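Local coordinates for Alpha/beta hydrolase fold-3 domain-containing protein (PDB 2QRU), which is of unknown function but has an alpha/beta-hydrolase fold and is probably a hydrolase, at residues Met38-Leu46 against Val61-Pro70; Tyr108-Gln118 against Tyr200-Pro211. All coordinates share one frame; numbering follows the deposited sequence.

Contact 1 (Met38-Leu46 against Val61-Pro70). With EDO (1,2-ethanediol), chain G.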
loop_
_atom_site.group_PDB
_atom_site.type_symbol
_atom_site.label_atom_id
_atom_site.label_comp_id
_atom_site.label_asym_id
_atom_site.label_seq_id
_atom_site.Cartn_x
_atom_site.Cartn_y
_atom_site.Cartn_z
HETATM N N MSE A 38 7.692 -0.139 3.321
HETATM C CA MSE A 38 8.031 1.271 3.615
HETATM C C MSE A 38 9.520 1.530 3.656
HETATM O O MSE A 38 9.955 2.541 4.209
HETATM C CB MSE A 38 7.344 1.774 4.902
HETATM C CG MSE A 38 5.826 1.817 4.709
HETATM SE SE MSE A 38 4.892 2.146 6.430
HETATM C CE MSE A 38 5.188 0.382 7.248
ATOM N N ILE A 39 10.293 0.595 3.091
ATOM C CA ILE A 39 11.749 0.753 2.960
ATOM C C ILE A 39 12.233 0.742 1.497
ATOM O O ILE A 39 13.226 1.417 1.155
ATOM C CB ILE A 39 12.541 -0.347 3.732
ATOM C CG1 ILE A 39 12.093 -0.472 5.208
ATOM C CG2 ILE A 39 14.058 -0.157 3.558
ATOM C CD1 ILE A 39 12.725 0.415 6.126
ATOM N N TYR A 40 11.586 -0.050 0.635
ATOM C CA TYR A 40 11.963 -0.078 -0.775
ATOM C C TYR A 40 10.741 0.015 -1.698
ATOM O O TYR A 40 9.616 0.113 -1.231
ATOM C CB TYR A 40 12.832 -1.314 -1.091
ATOM C CG TYR A 40 12.099 -2.640 -1.261
ATOM C CD1 TYR A 40 11.682 -3.397 -0.155
ATOM C CD2 TYR A 40 11.847 -3.151 -2.542
ATOM C CE1 TYR A 40 11.002 -4.621 -0.326
ATOM C CE2 TYR A 40 11.172 -4.366 -2.728
ATOM C CZ TYR A 40 10.773 -5.105 -1.628
ATOM O OH TYR A 40 10.111 -6.304 -1.848
ATOM N N GLY A 41 10.996 0.035 -3.004
ATOM C CA GLY A 41 9.920 -0.149 -3.980
ATOM C C GLY A 41 9.479 1.122 -4.667
ATOM O O GLY A 41 10.054 2.203 -4.450
ATOM N N THR A 42 8.428 0.991 -5.480
ATOM C CA THR A 42 8.109 1.992 -6.460
ATOM C C THR A 42 6.653 1.893 -6.890
ATOM O O THR A 42 6.111 0.793 -6.990
ATOM C CB THR A 42 9.044 1.805 -7.696
ATOM O OG1 THR A 42 8.661 2.701 -8.739
ATOM C CG2 THR A 42 8.972 0.368 -8.226
ATOM N N LYS A 43 6.031 3.050 -7.113
ATOM C CA LYS A 43 4.713 3.159 -7.778
ATOM C C LYS A 43 4.676 2.378 -9.084
ATOM O O LYS A 43 3.612 1.975 -9.543
ATOM C CB LYS A 43 4.332 4.616 -8.054
ATOM C CG LYS A 43 5.340 5.430 -8.916
ATOM C CD LYS A 43 4.834 6.848 -9.155
ATOM C CE LYS A 43 5.874 7.688 -9.974
ATOM N NZ LYS A 43 7.192 7.732 -9.264
ATOM N N SER A 44 5.847 2.200 -9.703
ATOM C CA SER A 44 5.987 1.381 -10.907
ATOM C C SER A 44 5.769 -0.135 -10.726
ATOM O O SER A 44 5.757 -0.849 -11.725
ATOM C CB SER A 44 7.362 1.649 -11.539
ATOM O OG SER A 44 7.530 3.040 -11.736
ATOM N N ASP A 45 5.575 -0.629 -9.487
ATOM C CA ASP A 45 5.341 -2.070 -9.278
ATOM C C ASP A 45 3.915 -2.473 -9.650
ATOM O O ASP A 45 3.572 -3.650 -9.597
ATOM C CB ASP A 45 5.708 -2.568 -7.862
ATOM C CG ASP A 45 4.703 -2.145 -6.788
ATOM O OD1 ASP A 45 3.582 -1.691 -7.120
ATOM O OD2 ASP A 45 5.022 -2.322 -5.592
ATOM N N LEU A 46 3.091 -1.491 -10.015
ATOM C CA LEU A 46 1.666 -1.746 -10.271
ATOM C C LEU A 46 1.536 -2.713 -11.453
ATOM O O LEU A 46 1.976 -2.398 -12.575
ATOM C CB LEU A 46 0.948 -0.444 -10.567
ATOM C CG LEU A 46 -0.512 -0.549 -11.049
ATOM C CD1 LEU A 46 -1.429 -1.250 -10.023
ATOM C CD2 LEU A 46 -1.033 0.833 -11.389
ATOM N N VAL A 61 -6.197 5.593 -12.760
ATOM C CA VAL A 61 -5.311 5.157 -11.681
ATOM C C VAL A 61 -4.241 6.213 -11.428
ATOM O O VAL A 61 -3.593 6.696 -12.362
ATOM C CB VAL A 61 -4.660 3.788 -12.000
ATOM C CG1 VAL A 61 -3.689 3.398 -10.894
ATOM C CG2 VAL A 61 -5.740 2.699 -12.146
ATOM N N LEU A 62 -4.080 6.552 -10.153
ATOM C CA LEU A 62 -3.055 7.515 -9.722
ATOM C C LEU A 62 -2.087 6.745 -8.825
ATOM O O LEU A 62 -2.390 6.503 -7.663
ATOM C CB LEU A 62 -3.711 8.681 -8.961
ATOM C CG LEU A 62 -4.849 9.372 -9.729
ATOM C CD1 LEU A 62 -5.579 10.369 -8.868
ATOM C CD2 LEU A 62 -4.328 10.032 -11.018
ATOM N N ALA A 63 -0.952 6.323 -9.384
ATOM C CA ALA A 63 0.017 5.520 -8.645
ATOM C C ALA A 63 0.995 6.481 -7.979
ATOM O O ALA A 63 1.697 7.216 -8.671
ATOM C CB ALA A 63 0.745 4.556 -9.592
ATOM N N LEU A 64 1.029 6.491 -6.649
ATOM C CA LEU A 64 1.592 7.640 -5.925
ATOM C C LEU A 64 2.895 7.332 -5.167
ATOM O O LEU A 64 3.033 6.264 -4.554
ATOM C CB LEU A 64 0.508 8.172 -4.936
ATOM C CG LEU A 64 0.713 9.503 -4.223
ATOM C CD1 LEU A 64 0.894 10.655 -5.241
ATOM C CD2 LEU A 64 -0.439 9.822 -3.226
ATOM N N ASP A 65 3.838 8.283 -5.191
ATOM C CA ASP A 65 5.050 8.143 -4.373
ATOM C C ASP A 65 4.738 8.331 -2.896
ATOM O O ASP A 65 3.890 9.153 -2.534
ATOM C CB ASP A 65 6.059 9.257 -4.703
ATOM C CG ASP A 65 6.770 9.092 -6.044
ATOM O OD1 ASP A 65 6.726 8.033 -6.695
ATOM O OD2 ASP A 65 7.411 10.083 -6.443
ATOM N N TYR A 66 5.500 7.646 -2.043
ATOM C CA TYR A 66 5.570 8.020 -0.640
ATOM C C TYR A 66 7.007 7.888 -0.108
ATOM O O TYR A 66 7.843 7.175 -0.694
ATOM C CB TYR A 66 4.536 7.219 0.154
ATOM C CG TYR A 66 4.673 5.703 0.069
ATOM C CD1 TYR A 66 5.646 5.024 0.841
ATOM C CD2 TYR A 66 3.822 4.937 -0.773
ATOM C CE1 TYR A 66 5.767 3.641 0.800
ATOM C CE2 TYR A 66 3.928 3.540 -0.798
ATOM C CZ TYR A 66 4.882 2.895 -0.012
ATOM O OH TYR A 66 4.967 1.516 -0.022
ATOM N N LEU A 67 7.307 8.613 0.960
ATOM C CA LEU A 67 8.661 8.596 1.516
ATOM C C LEU A 67 9.007 7.224 2.110
ATOM O O LEU A 67 8.104 6.488 2.584
ATOM C CB LEU A 67 8.812 9.714 2.566
ATOM C CG LEU A 67 8.772 11.123 1.962
ATOM C CD1 LEU A 67 8.735 12.135 3.092
ATOM C CD2 LEU A 67 9.983 11.405 1.024
ATOM N N LEU A 68 10.306 6.898 2.114
ATOM C CA LEU A 68 10.760 5.585 2.554
ATOM C C LEU A 68 11.682 5.694 3.753
ATOM O O LEU A 68 12.476 6.636 3.859
ATOM C CB LEU A 68 11.476 4.822 1.436
ATOM C CG LEU A 68 10.678 4.609 0.142
ATOM C CD1 LEU A 68 11.569 3.979 -0.907
ATOM C CD2 LEU A 68 9.421 3.754 0.409
ATOM N N ALA A 69 11.526 4.716 4.641
ATOM C CA ALA A 69 12.372 4.532 5.819
ATOM C C ALA A 69 13.656 3.787 5.427
ATOM O O ALA A 69 13.700 3.132 4.368
ATOM C CB ALA A 69 11.582 3.771 6.911
ATOM N N PRO A 70 14.727 3.897 6.246
ATOM C CA PRO A 70 14.864 4.664 7.496
ATOM C C PRO A 70 15.056 6.164 7.276
ATOM O O PRO A 70 15.071 6.920 8.263
ATOM C CB PRO A 70 16.136 4.073 8.132
ATOM C CG PRO A 70 16.995 3.695 6.918
ATOM C CD PRO A 70 15.991 3.229 5.858
HETATM C C1 EDO G . 7.708 -4.364 -5.273
HETATM O O1 EDO G . 6.597 -4.891 -4.518
HETATM C C2 EDO G . 8.118 -3.057 -4.574
HETATM O O2 EDO G . 7.621 -1.853 -5.168
HETATM O O HOH W 1 7.482 0.505 0.558
HETATM O O HOH W 2 7.188 5.191 -5.835
#
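Asp65 OD1 takes the ammonium group of Lys43 in a salt bridge, NZ to OD1 2.6 Å, met on the syn side of the carboxylate and 17° out of its plane. A water that accepts from Lys43 N probably donates to the same oxygen. The lysine starts with CG between its backbone N and carbonyl carbon (chi1 57°), runs straight over the backbone of Ala63, its CD 3.2 Å from Ala63 O, and bends only at the last torsion to bring NZ onto the acid. Both residues are buried, so an opposite charge suits each, and Thr16 OG1, hydrogen-bonded to Lys43 NZ and Asp65 OD2, ties the pair together. At the far end Ala69 N donates to O of selenomethionine Met38 (2.7 Å). Ile39 lays CD1 against the small Ala69 CB at 3.6 Å. Between the salt bridge and the Met38-Ala69 bond, water 1 donates to Tyr66 OH and Tyr40 O, while the Tyr66 hydroxyl also bonds to His34 O. Ethanediol O2 bridges Thr42 N and Asp45 OD2. Leu46 CD2 rests on Val61 CG1 at 3.7 Å, branched apolar residues suiting this buried spot. The loop after strand 28-33 of the alpha/beta-hydrolase fold is thus fastened along strand 59-64 and its continuation, with strand 16-20 beside Lys43 and Leu46, and helix 105-119 against Met38 and Tyr66.

Contact 2 (Tyr108-Gln118 against Tyr200-Pro211)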
loop_
_atom_site.group_PDB
_atom_site.type_symbol
_atom_site.label_atom_id
_atom_site.label_comp_id
_atom_site.label_asym_id
_atom_site.label_seq_id
_atom_site.Cartn_x
_atom_site.Cartn_y
_atom_site.Cartn_z
ATOM N N TYR A 108 -1.406 -0.858 4.576
ATOM C CA TYR A 108 -1.302 -0.181 5.867
ATOM C C TYR A 108 -1.395 1.345 5.653
ATOM O O TYR A 108 -2.166 2.057 6.363
ATOM C CB TYR A 108 0.019 -0.567 6.519
ATOM C CG TYR A 108 0.284 0.211 7.795
ATOM C CD1 TYR A 108 -0.409 -0.068 8.971
ATOM C CD2 TYR A 108 1.219 1.247 7.821
ATOM C CE1 TYR A 108 -0.165 0.673 10.178
ATOM C CE2 TYR A 108 1.473 1.984 9.000
ATOM C CZ TYR A 108 0.776 1.687 10.185
ATOM O OH TYR A 108 0.976 2.398 11.373
ATOM N N LEU A 109 -0.622 1.852 4.698
ATOM C CA LEU A 109 -0.612 3.275 4.383
ATOM C C LEU A 109 -2.013 3.730 3.980
ATOM O O LEU A 109 -2.500 4.742 4.487
ATOM C CB LEU A 109 0.436 3.588 3.297
ATOM C CG LEU A 109 1.897 3.441 3.744
ATOM C CD1 LEU A 109 2.778 3.626 2.479
ATOM C CD2 LEU A 109 2.294 4.405 4.918
HETATM N N MSE A 110 -2.678 2.955 3.125
HETATM C CA MSE A 110 -4.040 3.283 2.690
HETATM C C MSE A 110 -5.022 3.425 3.867
HETATM O O MSE A 110 -5.847 4.380 3.967
HETATM C CB MSE A 110 -4.561 2.184 1.755
HETATM C CG MSE A 110 -6.101 2.252 1.566
HETATM SE SE MSE A 110 -6.581 0.735 0.408
HETATM C CE MSE A 110 -6.520 -0.649 1.808
ATOM N N LEU A 111 -4.923 2.477 4.799
ATOM C CA LEU A 111 -5.839 2.469 5.940
ATOM C C LEU A 111 -5.556 3.638 6.894
ATOM O O LEU A 111 -6.483 4.312 7.377
ATOM C CB LEU A 111 -5.793 1.118 6.651
ATOM C CG LEU A 111 -6.346 -0.022 5.775
ATOM C CD1 LEU A 111 -5.950 -1.394 6.385
ATOM C CD2 LEU A 111 -7.863 0.087 5.616
ATOM N N GLN A 112 -4.263 3.921 7.123
ATOM C CA GLN A 112 -3.891 5.066 7.930
ATOM C C GLN A 112 -4.342 6.363 7.237
ATOM O O GLN A 112 -4.910 7.226 7.884
ATOM C CB GLN A 112 -2.378 5.105 8.184
ATOM C CG GLN A 112 -1.899 4.005 9.139
ATOM C CD GLN A 112 -2.277 4.285 10.600
ATOM O OE1 GLN A 112 -2.682 5.389 10.950
ATOM N NE2 GLN A 112 -2.167 3.255 11.444
ATOM N N LEU A 113 -4.131 6.460 5.937
ATOM C CA LEU A 113 -4.538 7.675 5.186
ATOM C C LEU A 113 -6.052 7.862 5.318
ATOM O O LEU A 113 -6.551 8.973 5.572
ATOM C CB LEU A 113 -4.148 7.496 3.715
ATOM C CG LEU A 113 -4.602 8.613 2.764
ATOM C CD1 LEU A 113 -4.074 9.991 3.196
ATOM C CD2 LEU A 113 -4.125 8.281 1.368
ATOM N N THR A 114 -6.788 6.756 5.175
ATOM C CA THR A 114 -8.249 6.820 5.269
ATOM C C THR A 114 -8.710 7.486 6.567
ATOM O O THR A 114 -9.533 8.384 6.552
ATOM C CB THR A 114 -8.876 5.428 5.096
ATOM O OG1 THR A 114 -8.577 4.966 3.780
ATOM C CG2 THR A 114 -10.410 5.531 5.241
ATOM N N LYS A 115 -8.140 7.051 7.683
ATOM C CA LYS A 115 -8.472 7.661 8.974
ATOM C C LYS A 115 -8.245 9.183 8.946
ATOM O O LYS A 115 -9.098 9.992 9.394
ATOM C CB LYS A 115 -7.642 7.000 10.054
ATOM C CG LYS A 115 -7.893 7.611 11.458
ATOM C CD LYS A 115 -6.860 7.055 12.427
ATOM C CE LYS A 115 -6.994 7.684 13.792
ATOM N NZ LYS A 115 -8.371 7.518 14.344
ATOM N N GLN A 116 -7.092 9.582 8.415
ATOM C CA GLN A 116 -6.766 11.018 8.335
ATOM C C GLN A 116 -7.683 11.790 7.399
ATOM O O GLN A 116 -8.081 12.925 7.720
ATOM C CB GLN A 116 -5.310 11.223 7.947
ATOM C CG GLN A 116 -4.386 10.756 9.013
ATOM C CD GLN A 116 -4.780 11.317 10.390
ATOM O OE1 GLN A 116 -4.991 12.527 10.551
ATOM N NE2 GLN A 116 -4.884 10.430 11.384
ATOM N N LEU A 117 -8.001 11.191 6.255
ATOM C CA LEU A 117 -8.930 11.784 5.269
ATOM C C LEU A 117 -10.353 12.011 5.805
ATOM O O LEU A 117 -10.984 13.032 5.489
ATOM C CB LEU A 117 -8.957 10.999 3.962
ATOM C CG LEU A 117 -7.646 10.966 3.169
ATOM C CD1 LEU A 117 -7.860 10.233 1.840
ATOM C CD2 LEU A 117 -7.086 12.379 2.924
ATOM N N GLN A 118 -10.847 11.091 6.640
ATOM C CA GLN A 118 -12.128 11.321 7.323
ATOM C C GLN A 118 -12.162 12.658 8.041
ATOM O O GLN A 118 -13.201 13.323 8.065
ATOM C CB GLN A 118 -12.446 10.188 8.314
ATOM C CG GLN A 118 -12.859 8.902 7.632
ATOM C CD GLN A 118 -12.969 7.715 8.590
ATOM O OE1 GLN A 118 -12.063 7.443 9.359
ATOM N NE2 GLN A 118 -14.056 6.986 8.498
ATOM N N TYR A 200 0.299 3.700 16.190
ATOM C CA TYR A 200 0.469 3.196 14.828
ATOM C C TYR A 200 -0.582 2.153 14.471
ATOM O O TYR A 200 -0.578 1.625 13.339
ATOM C CB TYR A 200 1.864 2.589 14.691
ATOM C CG TYR A 200 2.956 3.611 14.898
ATOM C CD1 TYR A 200 3.404 3.945 16.184
ATOM C CD2 TYR A 200 3.511 4.297 13.798
ATOM C CE1 TYR A 200 4.387 4.900 16.375
ATOM C CE2 TYR A 200 4.514 5.254 13.985
ATOM C CZ TYR A 200 4.938 5.555 15.280
ATOM O OH TYR A 200 5.926 6.509 15.483
ATOM N N ALA A 201 -1.470 1.871 15.426
ATOM C CA ALA A 201 -2.506 0.850 15.266
ATOM C C ALA A 201 -3.882 1.444 15.037
ATOM O O ALA A 201 -4.256 2.421 15.704
ATOM C CB ALA A 201 -2.536 -0.018 16.489
ATOM N N LEU A 202 -4.659 0.822 14.149
ATOM C CA LEU A 202 -6.053 1.201 13.942
ATOM C C LEU A 202 -6.935 0.296 14.775
ATOM O O LEU A 202 -6.840 -0.936 14.674
ATOM C CB LEU A 202 -6.425 1.101 12.460
ATOM C CG LEU A 202 -5.602 2.049 11.576
ATOM C CD1 LEU A 202 -5.708 1.609 10.124
ATOM C CD2 LEU A 202 -6.067 3.487 11.766
ATOM N N SER A 203 -7.804 0.910 15.581
ATOM C CA SER A 203 -8.758 0.159 16.396
ATOM C C SER A 203 -9.895 -0.396 15.562
ATOM O O SER A 203 -10.201 0.103 14.484
ATOM C CB SER A 203 -9.367 1.052 17.495
ATOM O OG SER A 203 -10.093 2.074 16.840
ATOM N N ASP A 204 -10.546 -1.425 16.087
ATOM C CA ASP A 204 -11.768 -1.924 15.479
ATOM C C ASP A 204 -12.802 -0.815 15.350
ATOM O O ASP A 204 -13.475 -0.717 14.319
ATOM C CB ASP A 204 -12.319 -3.138 16.254
ATOM C CG ASP A 204 -11.466 -4.401 16.075
ATOM O OD1 ASP A 204 -10.505 -4.399 15.278
ATOM O OD2 ASP A 204 -11.763 -5.423 16.744
ATOM N N GLU A 205 -12.939 -0.010 16.413
ATOM C CA GLU A 205 -13.809 1.161 16.415
ATOM C C GLU A 205 -13.594 1.956 15.133
ATOM O O GLU A 205 -14.526 2.197 14.363
ATOM C CB GLU A 205 -13.493 2.042 17.625
ATOM C CG GLU A 205 -14.439 3.229 17.783
ATOM C CD GLU A 205 -14.333 3.920 19.145
ATOM O OE1 GLU A 205 -15.387 4.168 19.763
ATOM O OE2 GLU A 205 -13.205 4.223 19.592
ATOM N N THR A 206 -12.347 2.356 14.922
ATOM C CA THR A 206 -11.954 3.123 13.739
ATOM C C THR A 206 -12.338 2.396 12.431
ATOM O O THR A 206 -12.951 2.983 11.527
ATOM C CB THR A 206 -10.439 3.498 13.795
ATOM O OG1 THR A 206 -10.247 4.456 14.854
ATOM C CG2 THR A 206 -9.934 4.121 12.460
ATOM N N LEU A 207 -11.973 1.112 12.318
ATOM C CA LEU A 207 -12.243 0.350 11.097
ATOM C C LEU A 207 -13.736 0.303 10.813
ATOM O O LEU A 207 -14.139 0.334 9.660
ATOM C CB LEU A 207 -11.684 -1.054 11.227
ATOM C CG LEU A 207 -10.148 -1.161 11.247
ATOM C CD1 LEU A 207 -9.763 -2.599 11.552
ATOM C CD2 LEU A 207 -9.497 -0.745 9.898
ATOM N N LYS A 208 -14.555 0.248 11.866
ATOM C CA LYS A 208 -16.030 0.215 11.717
ATOM C C LYS A 208 -16.611 1.449 11.026
ATOM O O LYS A 208 -17.725 1.391 10.522
ATOM C CB LYS A 208 -16.711 -0.031 13.073
ATOM C CG LYS A 208 -16.516 -1.460 13.509
ATOM C CD LYS A 208 -17.150 -1.722 14.878
ATOM C CE LYS A 208 -16.859 -3.163 15.268
ATOM N NZ LYS A 208 -17.431 -3.447 16.603
ATOM N N THR A 209 -15.864 2.552 11.034
ATOM C CA THR A 209 -16.257 3.790 10.354
ATOM C C THR A 209 -15.802 3.882 8.874
ATOM O O THR A 209 -16.164 4.861 8.179
ATOM C CB THR A 209 -15.714 5.042 11.064
ATOM O OG1 THR A 209 -14.314 5.187 10.807
ATOM C CG2 THR A 209 -15.991 4.994 12.570
ATOM N N PHE A 210 -15.048 2.886 8.409
ATOM C CA PHE A 210 -14.425 2.959 7.084
ATOM C C PHE A 210 -15.410 2.590 5.962
ATOM O O PHE A 210 -16.412 1.872 6.208
ATOM C CB PHE A 210 -13.173 2.031 7.022
ATOM C CG PHE A 210 -11.907 2.667 7.565
ATOM C CD1 PHE A 210 -11.956 3.803 8.385
ATOM C CD2 PHE A 210 -10.661 2.089 7.284
ATOM C CE1 PHE A 210 -10.753 4.364 8.904
ATOM C CE2 PHE A 210 -9.476 2.636 7.796
ATOM C CZ PHE A 210 -9.520 3.770 8.599
ATOM N N PRO A 211 -15.120 3.045 4.730
ATOM C CA PRO A 211 -15.929 2.674 3.571
ATOM C C PRO A 211 -15.646 1.212 3.112
ATOM O O PRO A 211 -14.630 0.636 3.512
ATOM C CB PRO A 211 -15.447 3.637 2.472
ATOM C CG PRO A 211 -14.075 4.013 2.824
ATOM C CD PRO A 211 -13.977 3.914 4.355
#
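Helix 105-119, which follows the probable nucleophile elbow of this alpha/beta-hydrolase fold, is covered here by the loop and short helix 204-208 that lead into strand 213-218. Phe210 wedges against the helix: Thr114 CG2 stands over the centre of its ring, 3.7 Å from the centroid, in a CH-pi contact. Thr114 CG2 reaches the ring because it lies anti to the backbone N, while Thr114 OG1 turns back to Met110 O, which also receives Thr114 N from the other face of its plane. Leu111 CD2 meets the ring edge in plane, 3.7 Å from Phe210 CE2. Leu202 packs beside it, CD1 3.5 Å from Leu111 CB, and its CD2 packs on the aliphatic part of Lys115, whose ammonium end can stay near the surface. Polar bonds close both ends. Tyr108 OH donates to a lone pair of Tyr200 O at 2.6 Å, and the extended Gln118 sends NE2 to Thr209 OG1 (2.9 Å, 155°), close to its own amide plane. That hydroxyl donates to Thr206 O, while Ser203 OG caps helix 204-208 by accepting from Thr206 N. As in other alpha/beta hydrolases, the helix after the elbow packs on the central sheet, Met110, Leu111 and Thr114 touching strand 127-130; segment 200-211 covers another side of it.

From the N terminus, the chain leaves strand 28-33, forms the 38-46 loop, passes through helix 48-55 and returns along strand 59-64, where contact 1 closes a short loop of 14 intervening residues. Contact 2 opens only later, in helix 105-119, and closes a much longer excursion of 81 residues when 200-211 comes back to that helix. The two are therefore in series, neither nested nor crossed. Their centres lie 20 Å apart, yet they touch: Tyr66 CZ packs 3.3 Å from Leu109 CD1, and the selenium of Met38 meets Leu109 and Tyr108. Helix 105-119 thus joins the early strand and loop region to the approach to strand 213-218.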